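Local atomic coordinates of SmhA (Serratia marcescens, PDB entry 7A27), a protein that probably serves as the A component of Smh, a tripartite alpha-pore-forming toxin, captured here in its soluble, largely helical form. Residues N149-I154 against V276-Q281. Residues are numbered along the deposited sequence; the frame is centred on the assembly and turned at random.
Sequences NVIDAI and VAKSVQ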
# COMPACT_ATOMS: atom_id res chain seq x y z
N ASN A 149 -12.61 7.32 -21.05
CA ASN A 149 -13.28 7.39 -22.37
C ASN A 149 -14.30 8.54 -22.38
O ASN A 149 -14.59 9.07 -23.47
CB ASN A 149 -13.97 6.08 -22.76
CG ASN A 149 -13.02 4.91 -22.90
OD1 ASN A 149 -11.83 5.08 -23.13
ND2 ASN A 149 -13.54 3.70 -22.76
N VAL A 150 -14.82 8.92 -21.20
CA VAL A 150 -15.81 10.02 -21.03
C VAL A 150 -15.06 11.36 -21.12
O VAL A 150 -15.56 12.27 -21.84
CB VAL A 150 -16.62 9.89 -19.73
CG1 VAL A 150 -17.42 11.15 -19.40
CG2 VAL A 150 -17.53 8.67 -19.76
N ILE A 151 -13.93 11.50 -20.43
CA ILE A 151 -13.09 12.73 -20.45
C ILE A 151 -12.57 12.93 -21.88
O ILE A 151 -12.56 14.09 -22.36
CB ILE A 151 -11.92 12.66 -19.44
CG1 ILE A 151 -12.44 12.69 -18.00
CG2 ILE A 151 -10.90 13.76 -19.69
CD1 ILE A 151 -11.36 12.75 -16.94
N ASP A 152 -12.15 11.84 -22.52
CA ASP A 152 -11.50 11.87 -23.85
C ASP A 152 -12.48 12.34 -24.92
O ASP A 152 -12.11 13.24 -25.68
CB ASP A 152 -10.85 10.54 -24.21
CG ASP A 152 -9.54 10.88 -24.90
OD1 ASP A 152 -8.67 11.45 -24.17
OD2 ASP A 152 -9.43 10.69 -26.17
N ALA A 153 -13.69 11.77 -24.96
CA ALA A 153 -14.77 12.15 -25.90
C ALA A 153 -15.01 13.67 -25.83
O ALA A 153 -15.16 14.29 -26.88
CB ALA A 153 -16.02 11.38 -25.60
N ILE A 154 -15.01 14.23 -24.63
CA ILE A 154 -15.21 15.69 -24.38
C ILE A 154 -14.02 16.47 -24.95
O ILE A 154 -14.27 17.45 -25.70
CB ILE A 154 -15.41 15.97 -22.87
CG1 ILE A 154 -16.68 15.30 -22.35
CG2 ILE A 154 -15.38 17.46 -22.55
CD1 ILE A 154 -16.79 15.28 -20.85
N VAL A 276 -13.28 19.88 -13.30
CA VAL A 276 -13.70 19.04 -12.13
C VAL A 276 -13.42 17.57 -12.46
O VAL A 276 -12.67 16.93 -11.72
CB VAL A 276 -15.18 19.27 -11.76
CG1 VAL A 276 -15.64 18.29 -10.69
CG2 VAL A 276 -15.45 20.70 -11.31
N ALA A 277 -13.98 17.07 -13.57
CA ALA A 277 -13.82 15.67 -14.03
C ALA A 277 -12.34 15.27 -14.01
O ALA A 277 -12.04 14.16 -13.53
CB ALA A 277 -14.42 15.52 -15.40
N LYS A 278 -11.45 16.16 -14.47
CA LYS A 278 -9.98 15.92 -14.54
C LYS A 278 -9.40 15.82 -13.13
O LYS A 278 -8.57 14.92 -12.91
CB LYS A 278 -9.25 17.05 -15.28
CG LYS A 278 -9.44 17.13 -16.78
CD LYS A 278 -8.32 17.96 -17.42
CE LYS A 278 -7.69 17.27 -18.62
NZ LYS A 278 -7.24 15.88 -18.36
N SER A 279 -9.82 16.73 -12.23
CA SER A 279 -9.38 16.78 -10.81
C SER A 279 -9.70 15.46 -10.08
O SER A 279 -8.84 15.01 -9.26
CB SER A 279 -10.02 17.92 -10.09
OG SER A 279 -9.80 17.77 -8.70
N VAL A 280 -10.89 14.90 -10.34
CA VAL A 280 -11.38 13.63 -9.73
C VAL A 280 -10.56 12.47 -10.27
O VAL A 280 -10.09 11.65 -9.46
CB VAL A 280 -12.88 13.39 -9.99
CG1 VAL A 280 -13.32 12.00 -9.59
CG2 VAL A 280 -13.74 14.42 -9.27
N GLN A 281 -10.41 12.41 -11.60
CA GLN A 281 -9.70 11.32 -12.32
C GLN A 281 -8.24 11.27 -11.85
O GLN A 281 -7.70 10.14 -11.78
CB GLN A 281 -9.82 11.53 -13.82
CG GLN A 281 -8.93 10.62 -14.64
CD GLN A 281 -9.10 9.16 -14.29
OE1 GLN A 281 -10.14 8.74 -13.77
NE2 GLN A 281 -8.05 8.39 -14.57
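Ile151 reaches from helix 104-155 onto helix 272-299 and meets Ala277 and, one turn on, Gln281, with Lys278 at the flank. The two segments run roughly antiparallel at 148°, with their axes 10.7 Å apart at closest approach, and the apposition buries a modest 160 Å².

The apolar packing centres on the isoleucine's longer branch. With CG1 anti to the carbonyl carbon (chi1 -68°) and the chain extended beyond it, CD1 is carried across the gap between the helices. Ile151 CD1 rests 3.7 Å from Gln281 CB, and Gln281 CG, anti to its backbone N, lies only slightly farther from the same methyl. The methyl also approaches the backbone, 3.8 Å from Ala277 O, a carbonyl already engaged by Gln281 N along its own helix. Lower on the same branch, Ile151 CG1 faces Ala277 CB at 4.3 Å. On the other branch, Ile151 CG2 has Lys278 NZ 4.4 Å away, a loose contact beside a charged end.

No hydrogen bond joins the two segments; the polar ends of Gln281 and Lys278 have their partners outside them. The bend of Gln281 at chi2 (53°) sets the course of its amide, whose OE1 hydrogen-bonds Tyr57 OH. Lys278 NZ forms a salt bridge with Glu155, adding an electrostatic link between the same two helices.

Around this seam, Phe147 extends the contact along helix 104-155 by touching Ala277 and Gln281. Helix 48-96 packs against both segments through Leu50, Ile54 and Tyr57, and Val276, Ser279 and Val280 of helix 272-299 pack on Tyr231 of strand 230-237.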